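Local coordinates for protein salicylaldehyde dehydrogenase NahF (Pseudomonas putida, PDB 4JZ6) that probably catalyses the NAD+-dependent oxidation of salicylaldehyde to salicylate in naphthalene degradation, acting as a member of the aldehyde dehydrogenase family, at residues A[60-65]-A[185-190]; A[160-165]-A[227-232]; A[173-178]-A[240-245]; A[180-185]-A[478-483]; A[252-257]-A[264-269]. All blocks are in the same frame, centred on the assembly; numbering follows the deposited sequence.

Interaction 1: A[60-65]-A[185-190]; sequences IKAAQA and TVVFKG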
# COMPACT_ATOMS: atom_id res chain seq x y z
N ILE A 60 -22.85 -4.77 -9.30
CA ILE A 60 -22.97 -5.63 -8.13
C ILE A 60 -23.07 -7.09 -8.56
O ILE A 60 -22.50 -7.98 -7.92
CB ILE A 60 -24.18 -5.24 -7.26
CG1 ILE A 60 -24.07 -3.77 -6.83
CG2 ILE A 60 -24.27 -6.13 -6.04
CD1 ILE A 60 -22.73 -3.42 -6.22
N LYS A 61 -23.78 -7.33 -9.67
CA LYS A 61 -23.89 -8.67 -10.24
C LYS A 61 -22.51 -9.18 -10.63
O LYS A 61 -22.21 -10.37 -10.47
CB LYS A 61 -24.79 -8.65 -11.48
CG LYS A 61 -26.03 -9.52 -11.36
CD LYS A 61 -27.11 -8.83 -10.53
CE LYS A 61 -28.30 -9.75 -10.28
NZ LYS A 61 -28.07 -10.70 -9.14
N ALA A 62 -21.67 -8.27 -11.12
CA ALA A 62 -20.31 -8.60 -11.51
C ALA A 62 -19.46 -8.99 -10.30
O ALA A 62 -18.68 -9.94 -10.36
CB ALA A 62 -19.68 -7.42 -12.25
N ALA A 63 -19.62 -8.25 -9.21
CA ALA A 63 -18.86 -8.53 -8.01
C ALA A 63 -19.28 -9.87 -7.40
O ALA A 63 -18.43 -10.67 -6.99
CB ALA A 63 -19.04 -7.42 -7.00
N GLN A 64 -20.58 -10.09 -7.36
CA GLN A 64 -21.13 -11.33 -6.81
C GLN A 64 -20.62 -12.53 -7.61
O GLN A 64 -20.19 -13.54 -7.03
CB GLN A 64 -22.66 -11.28 -6.77
CG GLN A 64 -23.20 -10.31 -5.72
CD GLN A 64 -24.69 -10.05 -5.85
OE1 GLN A 64 -25.31 -10.38 -6.87
NE2 GLN A 64 -25.28 -9.45 -4.82
N ALA A 65 -20.65 -12.42 -8.93
CA ALA A 65 -20.08 -13.44 -9.80
C ALA A 65 -18.61 -13.69 -9.46
O ALA A 65 -18.19 -14.83 -9.30
CB ALA A 65 -20.23 -13.04 -11.26
N THR A 185 -10.04 -13.35 -8.64
CA THR A 185 -10.98 -13.08 -9.72
C THR A 185 -11.12 -11.57 -9.80
O THR A 185 -10.80 -10.86 -8.84
CB THR A 185 -12.35 -13.73 -9.46
OG1 THR A 185 -13.03 -13.03 -8.42
CG2 THR A 185 -12.18 -15.18 -9.06
N VAL A 186 -11.57 -11.06 -10.95
CA VAL A 186 -11.56 -9.62 -11.13
C VAL A 186 -12.80 -9.03 -11.81
O VAL A 186 -13.35 -9.59 -12.76
CB VAL A 186 -10.25 -9.16 -11.85
CG1 VAL A 186 -9.63 -10.31 -12.60
CG2 VAL A 186 -10.50 -7.97 -12.78
N VAL A 187 -13.26 -7.90 -11.26
CA VAL A 187 -14.22 -7.05 -11.94
C VAL A 187 -13.43 -6.00 -12.72
O VAL A 187 -12.80 -5.11 -12.13
CB VAL A 187 -15.18 -6.38 -10.95
CG1 VAL A 187 -16.13 -5.44 -11.68
CG2 VAL A 187 -15.96 -7.43 -10.17
N PHE A 188 -13.45 -6.14 -14.04
CA PHE A 188 -12.70 -5.29 -14.96
C PHE A 188 -13.57 -4.15 -15.45
O PHE A 188 -14.53 -4.37 -16.19
CB PHE A 188 -12.21 -6.16 -16.13
CG PHE A 188 -11.63 -5.40 -17.30
CD1 PHE A 188 -11.00 -4.17 -17.13
CD2 PHE A 188 -11.70 -5.93 -18.59
CE1 PHE A 188 -10.48 -3.49 -18.22
CE2 PHE A 188 -11.17 -5.26 -19.67
CZ PHE A 188 -10.56 -4.04 -19.49
N LYS A 189 -13.25 -2.93 -15.04
CA LYS A 189 -13.95 -1.75 -15.51
C LYS A 189 -13.16 -1.09 -16.63
O LYS A 189 -12.07 -0.57 -16.41
CB LYS A 189 -14.14 -0.75 -14.37
CG LYS A 189 -14.74 0.58 -14.82
CD LYS A 189 -16.19 0.44 -15.23
CE LYS A 189 -16.77 1.78 -15.69
NZ LYS A 189 -15.98 2.44 -16.78
N GLY A 190 -13.72 -1.13 -17.84
CA GLY A 190 -13.05 -0.63 -19.02
C GLY A 190 -13.26 0.86 -19.25
O GLY A 190 -13.89 1.54 -18.43

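Interaction 2: A[160-165]-A[227-232]; sequences LSIVPW and EIADAL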
# COMPACT_ATOMS: atom_id res chain seq x y z
N LEU A 160 -10.92 -5.26 -7.89
CA LEU A 160 -11.47 -4.26 -8.79
C LEU A 160 -10.36 -3.62 -9.63
O LEU A 160 -9.50 -2.92 -9.10
CB LEU A 160 -12.20 -3.17 -8.01
CG LEU A 160 -12.69 -1.99 -8.85
CD1 LEU A 160 -13.66 -2.48 -9.91
CD2 LEU A 160 -13.34 -0.94 -7.96
N SER A 161 -10.39 -3.87 -10.94
CA SER A 161 -9.38 -3.33 -11.86
C SER A 161 -9.97 -2.27 -12.77
O SER A 161 -10.78 -2.58 -13.65
CB SER A 161 -8.78 -4.45 -12.72
OG SER A 161 -8.12 -5.41 -11.92
N ILE A 162 -9.57 -1.02 -12.58
CA ILE A 162 -10.04 0.07 -13.42
C ILE A 162 -8.96 0.48 -14.42
O ILE A 162 -7.84 0.82 -14.03
CB ILE A 162 -10.52 1.25 -12.57
CG1 ILE A 162 -11.71 0.81 -11.72
CG2 ILE A 162 -10.90 2.42 -13.46
CD1 ILE A 162 -12.17 1.85 -10.70
N VAL A 163 -9.31 0.44 -15.70
CA VAL A 163 -8.33 0.57 -16.78
C VAL A 163 -8.70 1.66 -17.77
O VAL A 163 -9.83 1.70 -18.24
CB VAL A 163 -8.21 -0.76 -17.54
CG1 VAL A 163 -7.18 -0.65 -18.66
CG2 VAL A 163 -7.85 -1.88 -16.59
N PRO A 164 -7.73 2.55 -18.09
CA PRO A 164 -7.96 3.66 -19.02
C PRO A 164 -7.84 3.22 -20.48
O PRO A 164 -7.86 2.02 -20.76
CB PRO A 164 -6.84 4.63 -18.67
CG PRO A 164 -5.72 3.73 -18.29
CD PRO A 164 -6.36 2.57 -17.56
N TRP A 165 -7.68 4.19 -21.38
CA TRP A 165 -7.81 3.96 -22.82
C TRP A 165 -6.50 4.05 -23.61
O TRP A 165 -6.45 3.66 -24.78
CB TRP A 165 -8.79 4.99 -23.38
CG TRP A 165 -8.41 6.35 -22.93
CD1 TRP A 165 -8.86 7.00 -21.82
CD2 TRP A 165 -7.45 7.22 -23.55
NE1 TRP A 165 -8.25 8.23 -21.71
CE2 TRP A 165 -7.38 8.39 -22.76
CE3 TRP A 165 -6.66 7.13 -24.69
CZ2 TRP A 165 -6.55 9.46 -23.09
CZ3 TRP A 165 -5.83 8.19 -25.02
CH2 TRP A 165 -5.78 9.34 -24.22
N GLU A 227 -20.18 6.60 -9.91
CA GLU A 227 -21.08 5.84 -9.04
C GLU A 227 -20.91 4.33 -9.18
O GLU A 227 -21.12 3.59 -8.22
CB GLU A 227 -22.53 6.24 -9.27
CG GLU A 227 -23.10 5.83 -10.61
CD GLU A 227 -24.58 6.13 -10.71
OE1 GLU A 227 -25.10 6.23 -11.84
OE2 GLU A 227 -25.22 6.26 -9.64
N ILE A 228 -20.53 3.88 -10.37
CA ILE A 228 -20.23 2.47 -10.58
C ILE A 228 -18.99 2.10 -9.78
O ILE A 228 -18.93 1.05 -9.14
CB ILE A 228 -20.05 2.14 -12.08
CG1 ILE A 228 -21.42 2.07 -12.76
CG2 ILE A 228 -19.30 0.83 -12.27
CD1 ILE A 228 -21.36 1.88 -14.25
N ALA A 229 -18.00 3.00 -9.80
CA ALA A 229 -16.79 2.80 -9.01
C ALA A 229 -17.10 2.80 -7.52
O ALA A 229 -16.66 1.90 -6.79
CB ALA A 229 -15.77 3.86 -9.35
N ASP A 230 -17.88 3.78 -7.07
CA ASP A 230 -18.26 3.89 -5.66
C ASP A 230 -18.95 2.62 -5.16
O ASP A 230 -18.67 2.15 -4.06
CB ASP A 230 -19.18 5.08 -5.42
CG ASP A 230 -18.52 6.41 -5.72
OD1 ASP A 230 -17.27 6.48 -5.70
OD2 ASP A 230 -19.25 7.39 -5.96
N ALA A 231 -19.85 2.08 -5.98
CA ALA A 231 -20.59 0.88 -5.62
C ALA A 231 -19.68 -0.33 -5.47
O ALA A 231 -19.85 -1.15 -4.56
CB ALA A 231 -21.66 0.60 -6.64
N LEU A 232 -18.70 -0.43 -6.37
CA LEU A 232 -17.76 -1.54 -6.34
C LEU A 232 -16.78 -1.43 -5.16
O LEU A 232 -16.46 -2.42 -4.51
CB LEU A 232 -17.03 -1.64 -7.68
CG LEU A 232 -17.96 -2.11 -8.80
CD1 LEU A 232 -17.44 -1.72 -10.17
CD2 LEU A 232 -18.17 -3.62 -8.71

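Interaction 3: A[173-178]-A[240-245]; sequences ARAIAY and RINFTG. With SO4 (sulfate ion), chain D.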
# COMPACT_ATOMS: atom_id res chain seq x y z
N ALA A 173 -4.42 -5.84 -19.75
CA ALA A 173 -3.74 -7.12 -19.59
C ALA A 173 -3.07 -7.25 -18.23
O ALA A 173 -3.28 -8.24 -17.52
CB ALA A 173 -2.71 -7.31 -20.69
N ARG A 174 -2.30 -6.24 -17.87
CA ARG A 174 -1.62 -6.19 -16.58
C ARG A 174 -2.63 -6.30 -15.43
O ARG A 174 -2.37 -6.98 -14.43
CB ARG A 174 -0.76 -4.91 -16.48
CG ARG A 174 -1.31 -3.84 -15.54
CD ARG A 174 -1.32 -2.44 -16.14
NE ARG A 174 -0.05 -1.73 -15.99
CZ ARG A 174 0.05 -0.44 -15.66
NH1 ARG A 174 -1.04 0.29 -15.42
NH2 ARG A 174 1.24 0.13 -15.57
N ALA A 175 -3.79 -5.66 -15.58
CA ALA A 175 -4.79 -5.61 -14.51
C ALA A 175 -5.66 -6.87 -14.46
O ALA A 175 -6.58 -6.97 -13.65
CB ALA A 175 -5.66 -4.37 -14.67
N ILE A 176 -5.36 -7.82 -15.34
CA ILE A 176 -6.07 -9.09 -15.36
C ILE A 176 -5.11 -10.24 -15.11
O ILE A 176 -5.28 -11.02 -14.17
CB ILE A 176 -6.77 -9.31 -16.71
CG1 ILE A 176 -7.78 -8.20 -16.97
CG2 ILE A 176 -7.43 -10.68 -16.76
CD1 ILE A 176 -8.41 -8.24 -18.34
N ALA A 177 -4.08 -10.31 -15.95
CA ALA A 177 -3.10 -11.40 -15.89
C ALA A 177 -2.57 -11.63 -14.49
O ALA A 177 -2.57 -12.75 -13.99
CB ALA A 177 -1.95 -11.14 -16.85
N TYR A 178 -2.11 -10.55 -13.87
CA TYR A 178 -1.48 -10.66 -12.56
C TYR A 178 -2.46 -11.08 -11.45
O TYR A 178 -2.18 -12.04 -10.73
CB TYR A 178 -0.71 -9.38 -12.21
CG TYR A 178 0.53 -9.18 -13.06
CD1 TYR A 178 1.45 -10.21 -13.24
CD2 TYR A 178 0.78 -7.96 -13.69
CE1 TYR A 178 2.59 -10.03 -14.01
CE2 TYR A 178 1.92 -7.77 -14.46
CZ TYR A 178 2.82 -8.80 -14.62
OH TYR A 178 3.94 -8.61 -15.39
N ARG A 240 -9.49 -5.64 -2.99
CA ARG A 240 -8.48 -4.64 -3.30
C ARG A 240 -8.80 -3.96 -4.62
O ARG A 240 -9.60 -4.46 -5.41
CB ARG A 240 -7.07 -5.24 -3.32
CG ARG A 240 -6.57 -5.70 -1.95
CD ARG A 240 -5.20 -6.37 -2.03
NE ARG A 240 -4.84 -6.96 -0.74
CZ ARG A 240 -3.69 -7.58 -0.48
NH1 ARG A 240 -2.76 -7.71 -1.43
NH2 ARG A 240 -3.46 -8.07 0.74
N ILE A 241 -8.17 -2.81 -4.85
CA ILE A 241 -8.45 -2.02 -6.04
C ILE A 241 -7.16 -1.55 -6.69
O ILE A 241 -6.26 -1.04 -6.01
CB ILE A 241 -9.28 -0.76 -5.69
CG1 ILE A 241 -10.56 -1.15 -4.96
CG2 ILE A 241 -9.61 0.03 -6.93
CD1 ILE A 241 -10.71 -0.51 -3.61
N ASN A 242 -7.05 -1.75 -8.00
CA ASN A 242 -6.00 -1.09 -8.78
C ASN A 242 -6.63 -0.08 -9.72
O ASN A 242 -7.62 -0.37 -10.41
CB ASN A 242 -5.13 -2.10 -9.53
CG ASN A 242 -5.91 -2.93 -10.53
OD1 ASN A 242 -5.86 -2.68 -11.73
ND2 ASN A 242 -6.63 -3.92 -10.04
N PHE A 243 -6.08 1.13 -9.73
CA PHE A 243 -6.58 2.19 -10.59
C PHE A 243 -5.47 2.80 -11.42
O PHE A 243 -4.43 3.18 -10.90
CB PHE A 243 -7.24 3.29 -9.77
CG PHE A 243 -7.70 4.46 -10.60
CD1 PHE A 243 -8.95 4.44 -11.20
CD2 PHE A 243 -6.88 5.56 -10.79
CE1 PHE A 243 -9.38 5.51 -11.97
CE2 PHE A 243 -7.30 6.63 -11.55
CZ PHE A 243 -8.55 6.61 -12.15
N THR A 244 -5.72 2.91 -12.72
CA THR A 244 -4.79 3.58 -13.61
C THR A 244 -5.54 4.71 -14.29
O THR A 244 -6.61 4.50 -14.87
CB THR A 244 -4.18 2.61 -14.63
OG1 THR A 244 -3.41 1.61 -13.95
CG2 THR A 244 -3.27 3.35 -15.61
N GLY A 245 -5.00 5.92 -14.19
CA GLY A 245 -5.68 7.11 -14.67
C GLY A 245 -5.15 8.37 -14.02
O GLY A 245 -4.08 8.36 -13.43
S SO4 D . -6.75 -7.11 2.27
O1 SO4 D . -6.20 -5.80 2.59
O2 SO4 D . -5.85 -8.14 2.79
O3 SO4 D . -8.08 -7.26 2.88
O4 SO4 D . -6.87 -7.25 0.82
O HOH W 1 -3.67 -0.77 -15.07

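Interaction 4: A[180-185]-A[478-483]; sequences LVCGNT and AVIDEF. With EDO (1,2-ethanediol), chain K.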
# COMPACT_ATOMS: atom_id res chain seq x y z
N LEU A 180 -5.10 -12.72 -11.82
CA LEU A 180 -5.46 -14.11 -12.14
C LEU A 180 -4.43 -15.13 -11.63
O LEU A 180 -4.77 -16.06 -10.90
CB LEU A 180 -5.72 -14.30 -13.63
CG LEU A 180 -6.99 -13.63 -14.18
CD1 LEU A 180 -7.46 -14.31 -15.46
CD2 LEU A 180 -8.09 -13.64 -13.13
N VAL A 181 -3.16 -14.95 -12.01
CA VAL A 181 -2.13 -15.90 -11.61
C VAL A 181 -1.96 -15.95 -10.08
O VAL A 181 -1.47 -16.94 -9.54
CB VAL A 181 -0.78 -15.61 -12.29
CG1 VAL A 181 -0.16 -14.32 -11.76
CG2 VAL A 181 0.17 -16.79 -12.12
N CYS A 182 -2.39 -14.90 -9.39
CA CYS A 182 -2.33 -14.88 -7.93
C CYS A 182 -3.57 -15.53 -7.31
O CYS A 182 -3.74 -15.55 -6.09
CB CYS A 182 -2.12 -13.46 -7.42
SG CYS A 182 -0.43 -12.84 -7.73
N GLY A 183 -4.43 -16.07 -8.17
CA GLY A 183 -5.57 -16.86 -7.73
C GLY A 183 -6.79 -16.01 -7.45
O GLY A 183 -7.75 -16.48 -6.84
N ASN A 184 -6.76 -14.76 -7.89
CA ASN A 184 -7.89 -13.87 -7.67
C ASN A 184 -8.82 -13.83 -8.87
O ASN A 184 -8.45 -14.25 -9.97
CB ASN A 184 -7.41 -12.46 -7.34
CG ASN A 184 -6.42 -12.45 -6.20
OD1 ASN A 184 -6.80 -12.58 -5.05
ND2 ASN A 184 -5.14 -12.32 -6.53
N THR A 185 -10.04 -13.35 -8.64
CA THR A 185 -10.98 -13.08 -9.72
C THR A 185 -11.12 -11.57 -9.80
O THR A 185 -10.80 -10.86 -8.84
CB THR A 185 -12.35 -13.73 -9.46
OG1 THR A 185 -13.03 -13.03 -8.42
CG2 THR A 185 -12.18 -15.18 -9.06
N ALA A 478 7.50 -7.49 -7.85
CA ALA A 478 6.79 -6.63 -6.91
C ALA A 478 5.27 -6.69 -7.02
O ALA A 478 4.55 -6.41 -6.07
CB ALA A 478 7.26 -5.20 -7.05
N VAL A 479 4.78 -7.06 -8.20
CA VAL A 479 3.35 -7.07 -8.44
C VAL A 479 2.67 -8.17 -7.61
O VAL A 479 1.47 -8.11 -7.33
CB VAL A 479 3.04 -7.23 -9.94
CG1 VAL A 479 3.40 -8.63 -10.42
CG2 VAL A 479 1.58 -6.92 -10.24
N ILE A 480 3.44 -9.18 -7.21
CA ILE A 480 2.89 -10.32 -6.49
C ILE A 480 2.27 -9.93 -5.15
O ILE A 480 1.18 -10.36 -4.81
CB ILE A 480 3.95 -11.41 -6.25
CG1 ILE A 480 4.42 -11.97 -7.60
CG2 ILE A 480 3.39 -12.53 -5.38
CD1 ILE A 480 5.57 -12.95 -7.48
N ASP A 481 2.98 -9.09 -4.40
CA ASP A 481 2.48 -8.64 -3.11
C ASP A 481 1.18 -7.86 -3.26
O ASP A 481 0.38 -7.77 -2.33
CB ASP A 481 3.53 -7.78 -2.42
CG ASP A 481 3.05 -7.25 -1.08
OD1 ASP A 481 3.14 -8.00 -0.08
OD2 ASP A 481 2.58 -6.09 -1.03
N GLU A 482 0.96 -7.29 -4.44
CA GLU A 482 -0.23 -6.49 -4.68
C GLU A 482 -1.49 -7.34 -4.69
O GLU A 482 -2.57 -6.87 -4.35
CB GLU A 482 -0.10 -5.74 -6.00
CG GLU A 482 1.11 -4.87 -6.07
CD GLU A 482 0.96 -3.62 -5.23
OE1 GLU A 482 -0.16 -3.39 -4.71
OE2 GLU A 482 1.96 -2.88 -5.09
N PHE A 483 -1.35 -8.60 -5.09
CA PHE A 483 -2.51 -9.46 -5.27
C PHE A 483 -2.38 -10.75 -4.49
O PHE A 483 -2.89 -11.79 -4.90
CB PHE A 483 -2.74 -9.74 -6.75
CG PHE A 483 -2.83 -8.50 -7.59
CD1 PHE A 483 -3.85 -7.58 -7.37
CD2 PHE A 483 -1.91 -8.26 -8.59
CE1 PHE A 483 -3.93 -6.43 -8.14
CE2 PHE A 483 -1.98 -7.11 -9.37
CZ PHE A 483 -3.00 -6.20 -9.14
C1 EDO K . 0.30 -6.63 3.04
O1 EDO K . -0.74 -5.64 2.91
C2 EDO K . 1.65 -6.03 2.65
O2 EDO K . 2.62 -7.07 2.44

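Interaction 5: A[252-257]-A[264-269]; sequences IIAQKA and CLLELG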
# COMPACT_ATOMS: atom_id res chain seq x y z
N ILE A 252 -9.56 10.67 -5.47
CA ILE A 252 -10.96 10.40 -5.18
C ILE A 252 -11.23 8.91 -4.96
O ILE A 252 -11.92 8.54 -4.01
CB ILE A 252 -11.86 10.97 -6.28
CG1 ILE A 252 -11.64 12.48 -6.40
CG2 ILE A 252 -13.32 10.67 -5.99
CD1 ILE A 252 -12.45 13.12 -7.49
N ILE A 253 -10.68 8.07 -5.83
CA ILE A 253 -10.77 6.62 -5.66
C ILE A 253 -10.19 6.18 -4.31
O ILE A 253 -10.82 5.42 -3.57
CB ILE A 253 -10.09 5.84 -6.83
CG1 ILE A 253 -11.14 5.30 -7.81
CG2 ILE A 253 -9.30 4.66 -6.33
CD1 ILE A 253 -11.70 6.34 -8.72
N ALA A 254 -9.01 6.69 -3.99
CA ALA A 254 -8.32 6.29 -2.77
C ALA A 254 -9.08 6.77 -1.54
O ALA A 254 -9.15 6.06 -0.54
CB ALA A 254 -6.90 6.82 -2.76
N GLN A 255 -9.65 7.96 -1.62
CA GLN A 255 -10.48 8.49 -0.54
C GLN A 255 -11.67 7.59 -0.26
O GLN A 255 -12.06 7.39 0.90
CB GLN A 255 -10.94 9.91 -0.87
CG GLN A 255 -9.82 10.93 -0.86
CD GLN A 255 -10.27 12.32 -1.23
OE1 GLN A 255 -9.89 12.84 -2.28
NE2 GLN A 255 -11.08 12.94 -0.37
N LYS A 256 -12.24 7.01 -1.31
CA LYS A 256 -13.37 6.11 -1.15
C LYS A 256 -12.90 4.81 -0.52
O LYS A 256 -13.55 4.28 0.39
CB LYS A 256 -14.05 5.85 -2.50
CG LYS A 256 -14.68 7.08 -3.12
CD LYS A 256 -15.92 7.52 -2.36
CE LYS A 256 -16.64 8.66 -3.08
NZ LYS A 256 -17.86 9.11 -2.35
N ALA A 257 -11.78 4.29 -1.00
CA ALA A 257 -11.25 3.04 -0.47
C ALA A 257 -10.81 3.18 0.99
O ALA A 257 -10.83 2.21 1.76
CB ALA A 257 -10.11 2.55 -1.32
N CYS A 264 -5.08 0.09 -2.18
CA CYS A 264 -5.09 0.50 -3.57
C CYS A 264 -3.73 0.39 -4.24
O CYS A 264 -2.70 0.69 -3.64
CB CYS A 264 -5.60 1.94 -3.69
SG CYS A 264 -7.35 2.10 -3.33
N LEU A 265 -3.75 -0.08 -5.48
CA LEU A 265 -2.59 0.06 -6.36
C LEU A 265 -2.91 1.24 -7.27
O LEU A 265 -3.80 1.16 -8.12
CB LEU A 265 -2.37 -1.21 -7.16
CG LEU A 265 -0.97 -1.46 -7.74
CD1 LEU A 265 -0.90 -2.88 -8.28
CD2 LEU A 265 -0.61 -0.46 -8.82
N LEU A 266 -2.18 2.34 -7.09
CA LEU A 266 -2.45 3.58 -7.80
C LEU A 266 -1.38 3.89 -8.84
O LEU A 266 -0.21 4.07 -8.51
CB LEU A 266 -2.57 4.75 -6.82
CG LEU A 266 -3.99 5.18 -6.44
CD1 LEU A 266 -5.00 4.03 -6.62
CD2 LEU A 266 -4.03 5.74 -5.03
N GLU A 267 -1.80 3.94 -10.10
CA GLU A 267 -0.89 4.14 -11.21
C GLU A 267 -1.33 5.41 -11.93
O GLU A 267 -2.15 5.37 -12.85
CB GLU A 267 -0.95 2.94 -12.16
CG GLU A 267 0.32 2.69 -12.93
CD GLU A 267 1.32 1.86 -12.16
OE1 GLU A 267 2.53 2.12 -12.27
OE2 GLU A 267 0.89 0.92 -11.45
N LEU A 268 -0.78 6.55 -11.50
CA LEU A 268 -1.35 7.84 -11.86
C LEU A 268 -0.47 8.66 -12.80
O LEU A 268 0.36 8.11 -13.52
CB LEU A 268 -1.66 8.64 -10.59
CG LEU A 268 -2.40 7.80 -9.55
CD1 LEU A 268 -2.65 8.60 -8.30
CD2 LEU A 268 -3.70 7.27 -10.12
N GLY A 269 -0.67 9.98 -12.77
CA GLY A 269 -0.06 10.86 -13.75
C GLY A 269 1.45 10.96 -13.69
O GLY A 269 2.09 10.51 -12.72

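Interaction 1: A[60-65]-A[185-190]
Two residues beyond Val187, the residue that meets Ala62 and Ala63, Lys189 NZ donates a hydrogen bond to Gly190 O at 2.8 Å. The donor lies almost in line with the carbonyl (C=O...N angle 161°), and the aliphatic chain curls back at CG and again at CE to reach the backbone just ahead of it. This bond lies at the end of strand 186-189, outside the contact itself; the contact with helix 56-73 is apolar. Val187 carries it with both methyls. CG1 stands anti to the backbone N (chi1 177°) and faces Ala62 CB at 4.1 Å, while CG2 comes up alongside the helix backbone, 3.7 Å from Ala62 O and 3.8 Å from Ala63 CA. Both branches thus rest on Ala62, and CG2 reaches on to Ala63; with small alanines facing the valine, the CA atoms of Ala63 and Val187 come within 6.3 Å. No hydrogen bond joins the two segments. Alternation along the strand gives independent evidence of the layering: Val187 turns to helix 56-73, where Ala66 also touches it, whereas its neighbours Val186 and Phe188 pack on Leu180 and Ile176 of helix 170-181. A strand covered by helices on its two faces, and bonded through Val187 to Ile159 and Ser161 of the next strand, is typical of the Rossmann-like NAD-binding domain of aldehyde dehydrogenases.

Interaction 2: A[160-165]-A[227-232]
Strand 160-162 and helix 227-232 run past each other in opposite senses: Leu160 CA lies 7.3 Å from Leu232 CA, and two residues on Ile162 CA lies 8.5 Å from Ala229 CA. The two elements thus diverge towards the C-terminal end of the strand, and no hydrogen bond spans them. The side chains follow that trend. Leu160 and Leu232 cross at about a right angle, the strand residue presenting both methyls to the helix residue. Leu160 CD2 sits 3.8 Å from Leu232 CB, and Leu160 CD1 lies 3.9 Å from Leu232 CD1. Placing CG anti to the backbone N (chi1 174°) is what sends this fork out from the strand. Further along, Ile162 touches with its terminus alone, CD1 lying 4.3 Å from Ala229 CB. Leu232 also packs on Val187 of the adjacent strand and on Ala59 of helix 56-73, so the two helices lie on the same sheet face. Between the two contact residues, Ser161 points to the other face and bonds through OG to Ala175 O. With strands 186-189 and 240-244 parallel on either side and helices over both faces, strand 159-162 is an inner strand of the Rossmann-like alpha/beta fold.

Interaction 3: A[173-178]-A[240-245]
Helix 170-181 covers strand 240-244 of the Rossmann-like parallel sheet, and two pairs meet here: Ala175 with Asn242 and Arg174 with Thr244. Ala175 CB rests against Asn242 OD1 at 3.4 Å. With its CG between the backbone N and the carbonyl carbon (chi1 61°), Asn242 turns ND2 to Ser161 OG, its partner on the next strand. Arg174 bends at CG and CD so that its guanidinium arrives edge-on at Thr244. NH1 comes within 3.1 Å of Thr244 OG1, but the angle is too poor for a hydrogen bond; a water at that edge links the two instead, accepting from Arg174 NH1 at 2.9 Å. The group lies beside Glu267, predicted to be an active-site residue, and close to bound salicylaldehyde. At the strand's other end, Arg240 extends to a sulfate that also bonds Arg239 and the Lys467 backbone N of the second subunit; its NE and NH2 hold the anion while NH1 donates to Glu482 O. A leucine in place of Arg240 would probably leave the sulfate without this two-pronged grip and Glu482 O without its donor. Arg240 NE meets sulfate O4 at 2.6 Å (N-H...O 155°), and NH2 meets sulfate O2 at 3.1 Å.

Interaction 4: A[180-185]-A[478-483]
Among polar interactions, Asn184 ND2 donates to Phe483 O at 2.8 Å, with an N-H...O angle of 158°. The acceptor lies close to the amide plane, while the donor is tilted 20° from the carbonyl plane. Asn184 is engaged further, ND2 also donating to Pro179 O and OD1 accepting from the backbone N atoms of Val156 and Gly157. An alanine here would probably leave Phe483 O without this donor and those two backbone N-H groups without their acceptor. The asparagine directly follows Gly183, whose positive phi (87°) closes helix 170-181 in a Schellman motif; the contact joins this helix end to the weakly bonded helical turn 479-482. Apolar contacts lie alongside. Cys182 CB meets Phe483 CB at 3.8 Å, and SG reaches Ile480 CG2 at a looser 4.5 Å. On the charged side, Asp481 forms salt bridges with Arg153 and Arg263, and its OD1 accepts from O2 of a bound 1,2-ethanediol at 2.7 Å.

Interaction 5: A[252-257]-A[264-269]
With chi1 at -70°, Cys264 SG stands anti to its own carbonyl carbon and points at helix 252-257, where it meets Ala257 CB at 3.4 Å, a tight approach for sulfur against a methyl. Leu266, two residues on and so on the same strand face, has both side-chain torsions off the staggered positions (chi1 -99°), and in this conformation CD2 lies 3.8 Å from Ala254 CB and CD1 4.4 Å from Ile253 CG2. The same isoleucine methyl lies 4.4 Å from Cys264 SG, which therefore sits over the helix between Ile253 and Ala257. All of these contacts are apolar, and no hydrogen bond crosses. The axes of the helix and strand segments are 9.8 Å apart and antiparallel within a few degrees (174°). From the second subunit, Ala258 packs on Ala254 and Leu261 on Leu266, placing the contact at the dimer interface. Cys264 also lines a salicylaldehyde pocket with Lys262, Arg263 and Tyr471, while Glu267, the predicted active-site residue, faces the opposite side of the strand. Helix 247-259 returning against the strand that follows it is the second half of a beta-alpha-beta crossover, built from strands 240-244 and 264-267 of the Rossmann-like sheet.

From the N terminus, interaction 1 opens first, at helix 56-73, and closes on strand 186-189. Before it closes, interactions 2, 3 and 4 have opened at 160-165, 173-178 and 180-185; they close in the same order, at 227-232, 240-245 and 478-483, so any two of the first four cross. Interaction 5 opens only after interaction 3 has closed, and spans few residues, all within the long excursion bounded by interaction 4. Interactions 1, 2, 3 and 5 share one sheet through strands 186-189, 159-162, 240-244 and 264-267, which are successive neighbours. Interactions 3 and 4 both use helix 170-181, the latter joining it to the C-terminal region.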